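Local coordinates for protein type I site-specific restriction-modification system, R (Restriction) subunit (Vibrio vulnificus, PDB 3H1T) that probably couples ATP hydrolysis to DNA translocation and cleavage as the motor and nuclease subunit of a type I restriction enzyme, at residues 472-477 / 499-505; 340-346 / 529-534; 359-363 / 568-572; 182-187 / 209-214; 56-60 / 70-74. All blocks are in the same frame, centred on the assembly; numbering follows the deposited sequence.

Contact 1 (472-477 / 499-505); sequences DYVARV and TPVILTT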
# COMPACT_ATOMS: atom_id res chain seq x y z
N ASP A 472 13.91 -0.77 29.96
CA ASP A 472 13.97 -0.95 28.52
C ASP A 472 13.37 0.21 27.74
O ASP A 472 12.77 0.00 26.68
CB ASP A 472 13.28 -2.25 28.12
CG ASP A 472 11.78 -2.22 28.37
OD1 ASP A 472 11.34 -1.52 29.30
OD2 ASP A 472 11.05 -2.92 27.64
N TYR A 473 13.53 1.42 28.27
CA TYR A 473 13.02 2.63 27.64
C TYR A 473 13.60 2.75 26.23
O TYR A 473 12.89 3.07 25.27
CB TYR A 473 13.42 3.85 28.46
CG TYR A 473 12.85 5.13 27.92
CD1 TYR A 473 11.48 5.41 28.03
CD2 TYR A 473 13.67 6.06 27.29
CE1 TYR A 473 10.94 6.59 27.50
CE2 TYR A 473 13.15 7.24 26.77
CZ TYR A 473 11.79 7.50 26.88
OH TYR A 473 11.31 8.68 26.36
N VAL A 474 14.91 2.54 26.12
CA VAL A 474 15.56 2.56 24.82
C VAL A 474 16.11 1.17 24.65
O VAL A 474 16.51 0.53 25.62
CB VAL A 474 16.78 3.50 24.74
CG1 VAL A 474 17.16 3.65 23.27
CG2 VAL A 474 16.49 4.84 25.37
N ALA A 475 16.13 0.68 23.42
CA ALA A 475 16.64 -0.64 23.18
C ALA A 475 17.17 -0.68 21.77
O ALA A 475 16.67 0.00 20.88
CB ALA A 475 15.55 -1.68 23.37
N ARG A 476 18.21 -1.47 21.59
CA ARG A 476 18.81 -1.63 20.28
C ARG A 476 18.35 -2.95 19.65
O ARG A 476 18.36 -4.00 20.30
CB ARG A 476 20.33 -1.62 20.40
CG ARG A 476 21.02 -2.09 19.14
CD ARG A 476 22.51 -1.82 19.16
NE ARG A 476 23.23 -2.88 19.85
CZ ARG A 476 24.33 -3.45 19.37
NH1 ARG A 476 24.85 -3.07 18.21
NH2 ARG A 476 24.91 -4.42 20.05
N VAL A 477 17.90 -2.87 18.40
CA VAL A 477 17.48 -4.05 17.66
C VAL A 477 18.40 -4.16 16.46
O VAL A 477 18.25 -3.44 15.46
CB VAL A 477 16.01 -3.94 17.17
CG1 VAL A 477 15.74 -5.04 16.16
CG2 VAL A 477 15.04 -4.06 18.35
N THR A 499 6.63 0.36 26.62
CA THR A 499 8.07 0.34 26.34
C THR A 499 8.49 -0.98 25.69
O THR A 499 7.80 -1.99 25.82
CB THR A 499 8.90 0.55 27.63
OG1 THR A 499 8.65 -0.53 28.53
CG2 THR A 499 8.54 1.85 28.31
N PRO A 500 9.63 -0.98 24.97
CA PRO A 500 10.54 0.15 24.71
C PRO A 500 9.84 1.30 24.01
O PRO A 500 8.84 1.11 23.31
CB PRO A 500 11.61 -0.47 23.81
CG PRO A 500 11.59 -1.92 24.18
CD PRO A 500 10.10 -2.17 24.26
N VAL A 501 10.35 2.50 24.20
CA VAL A 501 9.77 3.64 23.53
C VAL A 501 10.62 3.94 22.29
O VAL A 501 10.10 4.22 21.22
CB VAL A 501 9.74 4.85 24.48
CG1 VAL A 501 9.15 6.05 23.77
CG2 VAL A 501 8.92 4.51 25.70
N ILE A 502 11.93 3.81 22.45
CA ILE A 502 12.89 4.06 21.39
C ILE A 502 13.68 2.83 20.99
O ILE A 502 14.27 2.18 21.85
CB ILE A 502 13.99 5.07 21.80
CG1 ILE A 502 13.44 6.15 22.73
CG2 ILE A 502 14.63 5.64 20.55
CD1 ILE A 502 12.50 7.05 22.09
N LEU A 503 13.70 2.51 19.71
CA LEU A 503 14.49 1.39 19.23
C LEU A 503 15.55 2.00 18.32
O LEU A 503 15.26 2.89 17.52
CB LEU A 503 13.65 0.41 18.40
CG LEU A 503 12.57 -0.51 18.99
CD1 LEU A 503 12.07 -1.45 17.88
CD2 LEU A 503 13.15 -1.31 20.13
N THR A 504 16.79 1.54 18.44
CA THR A 504 17.84 2.03 17.57
C THR A 504 18.21 0.82 16.72
O THR A 504 18.14 -0.33 17.18
CB THR A 504 19.08 2.51 18.34
OG1 THR A 504 19.66 1.41 19.04
CG2 THR A 504 18.68 3.57 19.35
N THR A 505 18.57 1.07 15.47
CA THR A 505 18.94 0.01 14.57
C THR A 505 19.79 0.66 13.48
O THR A 505 20.11 1.84 13.56
CB THR A 505 17.67 -0.59 13.94
OG1 THR A 505 18.01 -1.74 13.16
CG2 THR A 505 17.01 0.44 13.04

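Contact 2 (340-346 / 529-534); sequences TPLREDN and SMSEFK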
# COMPACT_ATOMS: atom_id res chain seq x y z
N THR A 340 7.92 0.39 -4.04
CA THR A 340 8.47 1.65 -4.51
C THR A 340 8.27 1.76 -6.02
O THR A 340 8.35 0.75 -6.73
CB THR A 340 9.97 1.76 -4.13
OG1 THR A 340 10.72 0.81 -4.88
CG2 THR A 340 10.16 1.42 -2.65
N PRO A 341 7.98 2.97 -6.53
CA PRO A 341 7.76 3.17 -7.97
C PRO A 341 9.08 3.22 -8.74
O PRO A 341 10.15 3.23 -8.14
CB PRO A 341 7.03 4.49 -8.01
CG PRO A 341 7.74 5.27 -6.95
CD PRO A 341 7.83 4.24 -5.81
N LEU A 342 9.00 3.24 -10.06
CA LEU A 342 10.19 3.28 -10.90
C LEU A 342 11.00 4.54 -10.61
O LEU A 342 10.54 5.65 -10.88
CB LEU A 342 9.82 3.28 -12.38
CG LEU A 342 10.88 2.77 -13.38
CD1 LEU A 342 10.52 3.26 -14.76
CD2 LEU A 342 12.27 3.27 -13.00
N ARG A 343 12.20 4.36 -10.08
CA ARG A 343 13.09 5.47 -9.77
C ARG A 343 14.51 5.10 -10.20
O ARG A 343 14.68 4.23 -11.06
CB ARG A 343 13.02 5.80 -8.27
CG ARG A 343 11.63 6.31 -7.79
CD ARG A 343 11.29 7.65 -8.44
NE ARG A 343 10.08 8.28 -7.92
CZ ARG A 343 8.87 8.19 -8.49
NH1 ARG A 343 8.71 7.49 -9.60
NH2 ARG A 343 7.83 8.79 -7.93
N GLU A 344 15.54 5.70 -9.62
CA GLU A 344 16.92 5.41 -10.05
C GLU A 344 17.56 4.08 -9.67
O GLU A 344 18.33 3.52 -10.47
CB GLU A 344 17.84 6.53 -9.60
CG GLU A 344 17.52 7.85 -10.27
CD GLU A 344 18.59 8.89 -10.04
OE1 GLU A 344 18.86 9.23 -8.86
OE2 GLU A 344 19.16 9.36 -11.05
N ASP A 345 17.27 3.56 -8.48
CA ASP A 345 17.85 2.30 -8.03
C ASP A 345 16.97 1.11 -8.44
O ASP A 345 17.39 -0.05 -8.40
CB ASP A 345 17.98 2.36 -6.50
CG ASP A 345 16.62 2.45 -5.79
OD1 ASP A 345 15.68 3.05 -6.36
OD2 ASP A 345 16.50 1.93 -4.66
N ASN A 346 15.77 1.44 -8.89
CA ASN A 346 14.69 0.52 -9.27
C ASN A 346 14.55 -0.10 -10.66
O ASN A 346 13.87 -1.13 -10.81
CB ASN A 346 13.37 1.24 -8.95
CG ASN A 346 12.65 0.62 -7.78
OD1 ASN A 346 13.23 -0.19 -7.05
ND2 ASN A 346 11.39 0.99 -7.60
N SER A 529 19.82 4.82 -1.02
CA SER A 529 18.89 4.52 -2.11
C SER A 529 17.45 4.97 -1.85
O SER A 529 17.01 5.08 -0.71
CB SER A 529 18.92 3.02 -2.45
OG SER A 529 18.10 2.25 -1.59
N MSE A 530 16.71 5.23 -2.93
CA MSE A 530 15.32 5.66 -2.84
C MSE A 530 14.44 4.58 -2.21
O MSE A 530 13.54 4.89 -1.44
CB MSE A 530 14.80 6.02 -4.24
CG MSE A 530 13.32 6.43 -4.29
SE MSE A 530 12.85 8.04 -3.29
CE MSE A 530 13.34 9.36 -4.62
N SER A 531 14.70 3.31 -2.54
CA SER A 531 13.93 2.20 -1.99
C SER A 531 14.09 2.15 -0.48
O SER A 531 13.12 1.95 0.24
CB SER A 531 14.38 0.86 -2.60
OG SER A 531 13.97 0.76 -3.96
N GLU A 532 15.32 2.35 0.00
CA GLU A 532 15.60 2.33 1.44
C GLU A 532 14.93 3.50 2.12
O GLU A 532 14.39 3.35 3.20
CB GLU A 532 17.11 2.37 1.71
CG GLU A 532 17.46 2.50 3.20
CD GLU A 532 18.92 2.23 3.53
OE1 GLU A 532 19.80 3.08 3.23
OE2 GLU A 532 19.20 1.15 4.08
N PHE A 533 14.97 4.66 1.50
CA PHE A 533 14.36 5.84 2.08
C PHE A 533 12.87 5.60 2.33
O PHE A 533 12.35 5.85 3.42
CB PHE A 533 14.54 7.06 1.17
CG PHE A 533 13.94 8.31 1.73
CD1 PHE A 533 14.63 9.07 2.68
CD2 PHE A 533 12.68 8.74 1.32
CE1 PHE A 533 14.07 10.24 3.22
CE2 PHE A 533 12.11 9.91 1.84
CZ PHE A 533 12.80 10.66 2.79
N LYS A 534 12.18 5.13 1.30
CA LYS A 534 10.75 4.87 1.40
C LYS A 534 10.38 3.78 2.39
O LYS A 534 9.28 3.79 2.94
CB LYS A 534 10.18 4.52 0.02
CG LYS A 534 10.19 5.69 -0.95
CD LYS A 534 9.15 5.53 -2.05
CE LYS A 534 9.36 6.56 -3.19
NZ LYS A 534 9.17 7.99 -2.79

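Contact 3 (359-363 / 568-572); sequences TYSLR and PDFDG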
# COMPACT_ATOMS: atom_id res chain seq x y z
N THR A 359 -0.87 1.06 -9.69
CA THR A 359 -0.03 1.71 -8.70
C THR A 359 -0.90 2.39 -7.64
O THR A 359 -1.77 3.19 -7.97
CB THR A 359 0.86 2.84 -9.31
OG1 THR A 359 1.82 2.28 -10.22
CG2 THR A 359 1.59 3.58 -8.20
N TYR A 360 -0.68 2.05 -6.38
CA TYR A 360 -1.40 2.68 -5.28
C TYR A 360 -0.30 3.34 -4.46
O TYR A 360 0.39 2.67 -3.69
CB TYR A 360 -2.17 1.67 -4.42
CG TYR A 360 -3.11 2.35 -3.44
CD1 TYR A 360 -4.22 3.07 -3.89
CD2 TYR A 360 -2.85 2.34 -2.06
CE1 TYR A 360 -5.05 3.76 -2.99
CE2 TYR A 360 -3.68 3.02 -1.17
CZ TYR A 360 -4.77 3.73 -1.63
OH TYR A 360 -5.57 4.43 -0.75
N SER A 361 -0.15 4.65 -4.60
CA SER A 361 0.90 5.41 -3.92
C SER A 361 0.65 5.75 -2.46
O SER A 361 -0.40 5.46 -1.90
CB SER A 361 1.19 6.71 -4.68
OG SER A 361 0.13 7.64 -4.56
N LEU A 362 1.66 6.37 -1.86
CA LEU A 362 1.59 6.81 -0.48
C LEU A 362 0.65 8.01 -0.50
O LEU A 362 -0.15 8.22 0.41
CB LEU A 362 2.98 7.22 0.02
CG LEU A 362 3.06 7.95 1.36
CD1 LEU A 362 2.31 7.16 2.41
CD2 LEU A 362 4.52 8.11 1.77
N ARG A 363 0.78 8.79 -1.57
CA ARG A 363 -0.02 9.97 -1.82
C ARG A 363 -1.51 9.62 -1.82
O ARG A 363 -2.30 10.27 -1.15
CB ARG A 363 0.38 10.56 -3.17
CG ARG A 363 -0.18 11.93 -3.48
CD ARG A 363 0.26 12.46 -4.84
NE ARG A 363 -0.67 12.15 -5.92
CZ ARG A 363 -0.72 10.99 -6.59
NH1 ARG A 363 0.11 10.00 -6.30
NH2 ARG A 363 -1.61 10.83 -7.56
N PRO A 568 7.22 14.02 -4.43
CA PRO A 568 5.82 14.45 -4.33
C PRO A 568 4.83 13.60 -5.13
O PRO A 568 3.67 13.44 -4.75
CB PRO A 568 5.88 15.90 -4.81
CG PRO A 568 7.29 16.30 -4.51
CD PRO A 568 8.04 15.11 -4.99
N ASP A 569 5.29 13.05 -6.25
CA ASP A 569 4.42 12.24 -7.09
C ASP A 569 3.94 11.00 -6.36
O ASP A 569 2.76 10.69 -6.38
CB ASP A 569 5.13 11.85 -8.38
CG ASP A 569 5.34 13.04 -9.31
OD1 ASP A 569 4.65 14.06 -9.11
OD2 ASP A 569 6.17 12.96 -10.23
N PHE A 570 4.85 10.30 -5.69
CA PHE A 570 4.47 9.10 -4.97
C PHE A 570 4.09 9.39 -3.51
O PHE A 570 3.19 8.73 -2.97
CB PHE A 570 5.62 8.08 -4.99
CG PHE A 570 5.21 6.70 -4.57
CD1 PHE A 570 4.55 5.85 -5.46
CD2 PHE A 570 5.44 6.25 -3.28
CE1 PHE A 570 4.13 4.60 -5.07
CE2 PHE A 570 5.03 4.99 -2.88
CZ PHE A 570 4.37 4.17 -3.78
N ASP A 571 4.73 10.37 -2.89
CA ASP A 571 4.45 10.68 -1.49
C ASP A 571 3.57 11.89 -1.23
O ASP A 571 3.03 12.01 -0.13
CB ASP A 571 5.75 10.90 -0.70
CG ASP A 571 6.86 9.97 -1.12
OD1 ASP A 571 6.57 8.81 -1.52
OD2 ASP A 571 8.04 10.41 -1.05
N GLY A 572 3.41 12.77 -2.21
CA GLY A 572 2.64 13.97 -1.96
C GLY A 572 3.56 14.86 -1.13
O GLY A 572 4.70 14.47 -0.89

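Contact 4 (182-187 / 209-214); sequences YQQIAI and TGKTVV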
# COMPACT_ATOMS: atom_id res chain seq x y z
N TYR A 182 -9.04 -0.20 -3.93
CA TYR A 182 -7.79 -0.33 -4.66
C TYR A 182 -7.24 -1.76 -4.69
O TYR A 182 -6.58 -2.15 -5.64
CB TYR A 182 -6.73 0.63 -4.14
CG TYR A 182 -6.34 0.44 -2.71
CD1 TYR A 182 -7.06 1.05 -1.69
CD2 TYR A 182 -5.25 -0.37 -2.36
CE1 TYR A 182 -6.71 0.86 -0.35
CE2 TYR A 182 -4.90 -0.57 -1.04
CZ TYR A 182 -5.63 0.05 -0.03
OH TYR A 182 -5.29 -0.17 1.29
N GLN A 183 -7.51 -2.53 -3.64
CA GLN A 183 -7.04 -3.92 -3.60
C GLN A 183 -7.78 -4.71 -4.67
O GLN A 183 -7.23 -5.62 -5.29
CB GLN A 183 -7.30 -4.53 -2.23
CG GLN A 183 -6.46 -3.86 -1.16
CD GLN A 183 -6.80 -4.28 0.26
OE1 GLN A 183 -5.99 -4.12 1.16
NE2 GLN A 183 -8.00 -4.81 0.46
N GLN A 184 -9.04 -4.35 -4.87
CA GLN A 184 -9.86 -4.99 -5.87
C GLN A 184 -9.34 -4.67 -7.27
O GLN A 184 -9.35 -5.54 -8.14
CB GLN A 184 -11.31 -4.55 -5.72
CG GLN A 184 -12.02 -5.15 -4.52
CD GLN A 184 -13.47 -4.72 -4.43
OE1 GLN A 184 -14.20 -4.84 -5.40
NE2 GLN A 184 -13.88 -4.22 -3.27
N ILE A 185 -8.90 -3.43 -7.50
CA ILE A 185 -8.36 -3.04 -8.80
C ILE A 185 -7.16 -3.92 -9.06
O ILE A 185 -7.05 -4.56 -10.10
CB ILE A 185 -7.84 -1.57 -8.80
CG1 ILE A 185 -8.94 -0.61 -8.33
CG2 ILE A 185 -7.36 -1.18 -10.19
CD1 ILE A 185 -10.22 -0.80 -9.04
N ALA A 186 -6.26 -3.96 -8.08
CA ALA A 186 -5.06 -4.76 -8.17
C ALA A 186 -5.40 -6.22 -8.48
O ALA A 186 -4.91 -6.79 -9.45
CB ALA A 186 -4.28 -4.67 -6.88
N ILE A 187 -6.25 -6.81 -7.65
CA ILE A 187 -6.62 -8.19 -7.83
C ILE A 187 -7.21 -8.53 -9.19
O ILE A 187 -6.78 -9.48 -9.83
CB ILE A 187 -7.62 -8.64 -6.73
CG1 ILE A 187 -6.96 -8.54 -5.36
CG2 ILE A 187 -8.09 -10.06 -7.00
CD1 ILE A 187 -7.93 -8.55 -4.22
N THR A 209 -0.42 -1.17 2.68
CA THR A 209 -1.70 -1.01 2.01
C THR A 209 -2.43 -2.32 1.70
O THR A 209 -3.54 -2.30 1.17
CB THR A 209 -1.56 -0.16 0.72
OG1 THR A 209 -0.52 -0.70 -0.12
CG2 THR A 209 -1.20 1.25 1.07
N GLY A 210 -1.82 -3.46 2.02
CA GLY A 210 -2.47 -4.74 1.78
C GLY A 210 -1.99 -5.63 0.66
O GLY A 210 -2.79 -6.33 0.04
N LYS A 211 -0.69 -5.63 0.39
CA LYS A 211 -0.15 -6.45 -0.67
C LYS A 211 -0.50 -7.93 -0.46
O LYS A 211 -0.76 -8.65 -1.41
CB LYS A 211 1.38 -6.24 -0.77
CG LYS A 211 1.78 -4.78 -0.94
CD LYS A 211 3.29 -4.61 -1.11
CE LYS A 211 3.82 -3.30 -0.51
NZ LYS A 211 4.60 -3.57 0.74
N THR A 212 -0.55 -8.36 0.80
CA THR A 212 -0.88 -9.75 1.11
C THR A 212 -2.35 -10.07 0.86
O THR A 212 -2.68 -11.20 0.47
CB THR A 212 -0.53 -10.11 2.56
OG1 THR A 212 0.90 -10.06 2.74
CG2 THR A 212 -1.02 -11.50 2.91
N VAL A 213 -3.23 -9.10 1.09
CA VAL A 213 -4.67 -9.30 0.85
C VAL A 213 -4.86 -9.57 -0.64
O VAL A 213 -5.63 -10.45 -1.05
CB VAL A 213 -5.49 -8.05 1.27
CG1 VAL A 213 -6.93 -8.16 0.76
CG2 VAL A 213 -5.49 -7.92 2.77
N VAL A 214 -4.14 -8.80 -1.46
CA VAL A 214 -4.17 -8.94 -2.90
C VAL A 214 -3.56 -10.29 -3.32
O VAL A 214 -4.16 -11.03 -4.09
CB VAL A 214 -3.36 -7.82 -3.59
CG1 VAL A 214 -3.22 -8.10 -5.07
CG2 VAL A 214 -4.07 -6.49 -3.37

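Contact 5 (56-60 / 70-74); sequences FTDGR and RGEQK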
# COMPACT_ATOMS: atom_id res chain seq x y z
N PHE A 56 -16.16 4.65 -0.33
CA PHE A 56 -15.03 3.74 -0.44
C PHE A 56 -13.73 4.29 0.12
O PHE A 56 -12.68 3.68 -0.08
CB PHE A 56 -14.84 3.36 -1.91
CG PHE A 56 -14.65 4.55 -2.82
CD1 PHE A 56 -15.74 5.27 -3.30
CD2 PHE A 56 -13.36 4.97 -3.18
CE1 PHE A 56 -15.56 6.38 -4.11
CE2 PHE A 56 -13.17 6.07 -4.00
CZ PHE A 56 -14.27 6.78 -4.47
N THR A 57 -13.79 5.43 0.79
CA THR A 57 -12.61 6.05 1.38
C THR A 57 -12.88 6.31 2.87
O THR A 57 -14.03 6.25 3.30
CB THR A 57 -12.27 7.35 0.63
OG1 THR A 57 -11.30 7.07 -0.38
CG2 THR A 57 -11.77 8.42 1.56
N ASP A 58 -11.84 6.56 3.65
CA ASP A 58 -12.01 6.80 5.08
C ASP A 58 -11.85 8.24 5.50
O ASP A 58 -12.09 8.57 6.66
CB ASP A 58 -11.05 5.95 5.91
CG ASP A 58 -11.54 4.54 6.09
OD1 ASP A 58 -12.69 4.25 5.67
OD2 ASP A 58 -10.79 3.72 6.65
N GLY A 59 -11.46 9.11 4.58
CA GLY A 59 -11.31 10.51 4.93
C GLY A 59 -9.88 10.89 5.25
O GLY A 59 -9.26 10.37 6.17
N ARG A 60 -9.34 11.83 4.48
CA ARG A 60 -7.97 12.25 4.72
C ARG A 60 -7.81 12.83 6.12
O ARG A 60 -8.62 13.65 6.55
CB ARG A 60 -7.52 13.29 3.69
CG ARG A 60 -6.03 13.58 3.76
CD ARG A 60 -5.72 14.98 3.27
NE ARG A 60 -4.87 15.00 2.09
CZ ARG A 60 -3.54 14.94 2.12
NH1 ARG A 60 -2.90 14.86 3.27
NH2 ARG A 60 -2.85 14.97 0.99
N ARG A 70 -10.59 14.01 10.29
CA ARG A 70 -10.65 13.45 8.94
C ARG A 70 -11.64 14.37 8.22
O ARG A 70 -12.60 14.83 8.83
CB ARG A 70 -11.22 12.02 8.96
CG ARG A 70 -10.59 11.07 9.96
CD ARG A 70 -11.08 9.65 9.73
NE ARG A 70 -10.22 8.93 8.78
CZ ARG A 70 -9.31 8.03 9.14
NH1 ARG A 70 -9.14 7.73 10.41
NH2 ARG A 70 -8.58 7.43 8.21
N GLY A 71 -11.40 14.70 6.96
CA GLY A 71 -12.37 15.49 6.23
C GLY A 71 -12.74 14.44 5.21
O GLY A 71 -13.18 13.36 5.60
N GLU A 72 -12.70 14.80 3.94
CA GLU A 72 -12.88 13.85 2.85
C GLU A 72 -14.08 12.87 2.91
O GLU A 72 -15.19 13.30 3.12
CB GLU A 72 -11.56 13.05 2.79
CG GLU A 72 -11.20 12.40 1.44
CD GLU A 72 -10.62 13.37 0.42
OE1 GLU A 72 -10.08 14.43 0.80
OE2 GLU A 72 -10.71 13.04 -0.78
N GLN A 73 -13.79 11.58 2.67
CA GLN A 73 -14.77 10.47 2.63
C GLN A 73 -15.37 10.42 1.22
O GLN A 73 -16.44 10.94 1.00
CB GLN A 73 -15.86 10.65 3.68
CG GLN A 73 -15.64 9.92 4.99
CD GLN A 73 -16.03 8.47 4.88
OE1 GLN A 73 -16.82 7.95 5.68
NE2 GLN A 73 -15.49 7.80 3.88
N LYS A 74 -14.66 9.80 0.28
CA LYS A 74 -15.12 9.73 -1.11
C LYS A 74 -16.34 8.83 -1.30
O LYS A 74 -16.40 7.72 -0.77
CB LYS A 74 -13.96 9.28 -2.00
CG LYS A 74 -12.81 10.28 -2.03
CD LYS A 74 -11.64 9.74 -2.82
CE LYS A 74 -10.60 10.82 -3.11
NZ LYS A 74 -9.47 10.87 -2.13

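Contact 1 (472-477 / 499-505)
Backbone hydrogen bonds dominate this pairing of two parallel strands. Ala-475 N donates to Ile-502 O (2.9 Å), Ala-475 O accepts from Thr-504 N (2.9 Å), and Val-477 N donates to Thr-504 O (2.8 Å), so the first strand alternates between donor and acceptor along one edge. Upstream the ladder becomes irregular: Tyr-473 O takes both Val-501 N (2.8 Å) and Ile-502 N (3.1 Å) just after the cis peptide that precedes Pro-500. Side chains close the two ends, with Thr-499 OG1 donating to Asp-472 OD1 (3.0 Å) and Thr-505 OG1 to Val-477 O (2.9 Å). The side chains then separate onto two faces. On one, Val-474 CG1 packs on Ile-502 CB (3.8 Å), next to Arg-476 and Thr-504; helix 449-462 covers this face, and Thr-504 OG1 bonds to Ala-452 O there. On the other, a face covered by helix 482-493, Ala-475 and Val-477 meet Leu-503, with Val-477 CG2 3.8 Å from Leu-503 CD2. At the irregular end Val-501 CB makes an off-centre CH-pi contact with the Tyr-473 ring, whose hydroxyl is held by Arg-438 O. Strand 474-476, helix 482-493 and strand 502-505 form a beta-alpha-beta unit at the margin of the mainly parallel, RecA-like sheet of the C-terminal helicase domain.

Contact 2 (340-346 / 529-534)
Asp-345 supplies the main acceptor: its OD2 receives both Ser-531 N (3.1 Å) and Ser-531 OG (2.9 Å), tying the loop to the first turn of helix 530-537. Ser-531 OG in turn accepts a weak bond from Thr-340 OG1 (3.4 Å). Thr-340 OG1 is also an acceptor, for Asn-346 ND2 (2.8 Å), which reaches Pro-341 O (2.6 Å) as well. Thr-340 ends the Thr-Ala-Thr of helicase motif III, and the last turn of helix 530-537 begins motif VI, QIVGRGTR; the contact therefore bridges the two RecA-like domains, as superfamily 2 helicases do around their ATP cleft, with His-312 of the DECH motif beside Asp-345 and Ser-531. The helix start is satisfied by Ser-529, whose OG caps Glu-532 N (3.2 Å). Aliphatic contacts complete the interface, Arg-343 CG against the selenomethionine Met-530 CG (3.9 Å) and Pro-341 CD against Lys-534 CE (3.8 Å). Arg-343 and Lys-534 both form salt bridges with Asp-567, Lys-534 NZ also with Asp-571, and Arg-343 NH1 donates to Leu-342 O (2.9 Å).

Contact 3 (359-363 / 568-572)
A short strand ends at Tyr-360 and turns at Ser-361 into helix 362-368, while 568-571 forms a single helical turn that Gly-572 leaves with positive phi, its N bonded to Pro-568 O (2.6 Å). The two backbones meet at Phe-570 O, which accepts Arg-363 N (2.8 Å) and, weakly, Leu-362 N (3.0 Å), both in the first turn of the longer helix. Ser-361 is the N-cap of that helix, its OG accepting from Gln-364 N. Ser-361 CB lies over the Phe-570 ring face in a CH-pi contact, 3.9 Å from the centroid, while Thr-359 CG2 touches the ring edge at Phe-570 CE1 (4.2 Å). Leu-362 CD2 packs on Asp-571 CB (3.9 Å), and Arg-363 CG lies 3.8 Å from Gly-572 CA, where a beta carbon would be crowded. Amides at a helix start lack intrahelical acceptors, so the Phe-570 carbonyl supplements the serine cap, and the aromatic ring packs the 568-571 turn against the edge of the first RecA-like domain, whose outermost strand is 358-360.

Contact 4 (182-187 / 209-214)
Only one hydrogen bond is firmly established between these two segments: Tyr-182 OH donates to Thr-209 O (2.8 Å), which lies at the ring edge, near its plane. Thr-209 OG1 itself is engaged by Ala-206 O. Apolar contacts make up much of the rest. Ile-187 CG1 rests on Val-214 CG1 (3.8 Å), Ala-186 CB approaches Val-214 CG2 (4.0 Å), and the same Val-214 CG2 lies 3.9 Å from Gln-183 CB, so Val-214 is wedged against one side of helix 181-195. Steric demand sets the third element: Gly-210, the N-cap of helix 211-224, has phi/psi of 107/35, and a beta carbon there would be jammed against the carbonyl O of the preceding residue, which by itself calls for glycine. The sequence from Ala-206 to Thr-212, ATGTGKT, is a Walker A P-loop, and Gln-183 probably corresponds to the Q-motif glutamine of many superfamily 2 helicases. Helix 181-195 thus packs beside the P-loop helix of the first RecA-like domain, probably flanking the nucleotide site.

Contact 5 (56-60 / 70-74)
Arg-70, at the end of strand 67-70, turns its guanidinium back across the partner loop: NE donates to Gly-59 O (3.1 Å) and, weakly, to Asp-58 O (2.8 Å), while NH1 forms a salt bridge with Glu-545. Arg-70 CA also makes a CA-H...O contact with Arg-60 O (3.1 Å). Gly-71 N follows with a backbone bond to that same Arg-60 O (3.0 Å), an antiparallel-like link before the chain bends. Glu-72, with positive phi, presses its CB on Gly-59 CA (3.3 Å), and its CG lies 4.0 Å from Thr-57 CG2. At Gln-73 the backbones come together, with CA 4.2 Å from Gly-59 CA, an approach suited to a residue without a side chain; a beta carbon on Gly-59 would strike Gly-71 O. At Lys-74 the pairing resumes: Lys-74 O accepts Phe-56 N (3.1 Å), Lys-74 CB sits over the Phe-56 ring in a CH-pi contact (4.0 Å to the centroid), and Lys-74 NZ forms salt bridges with Glu-72 OE2 (2.8 Å), Asp-367 and Asp-368. The two roughly antiparallel connections thus form an irregular interruption in a two-stranded antiparallel ribbon, between strand pair 49-55/75-81 of the N-terminal, probably nuclease, domain and strand pair 61-64/67-70, lying alongside helix 362-368.

Contacts 1 and 4 are the buried ones, each within one RecA-like domain, but contact 1 relies on a strand ladder and contact 4 mainly on apolar helix packing. Contacts 2 and 3 are partly buried and join distant parts of the sequence. They touch each other: Lys-534 NZ forms a salt bridge with Asp-571 OD1 (3.0 Å), and Pro-341 CG packs on Phe-570 CD1 (3.6 Å). Contact 3 also meets contact 4, where the rings of Tyr-360 and Tyr-182 stack. Contact 5, also partly buried, is an irregular backbone pairing with charged flanks; helix 362-368, which begins in contact 3, supplies acidic partners for its Lys-74. Contact 1 stands apart, its centre at least 27 Å from the centres of the others.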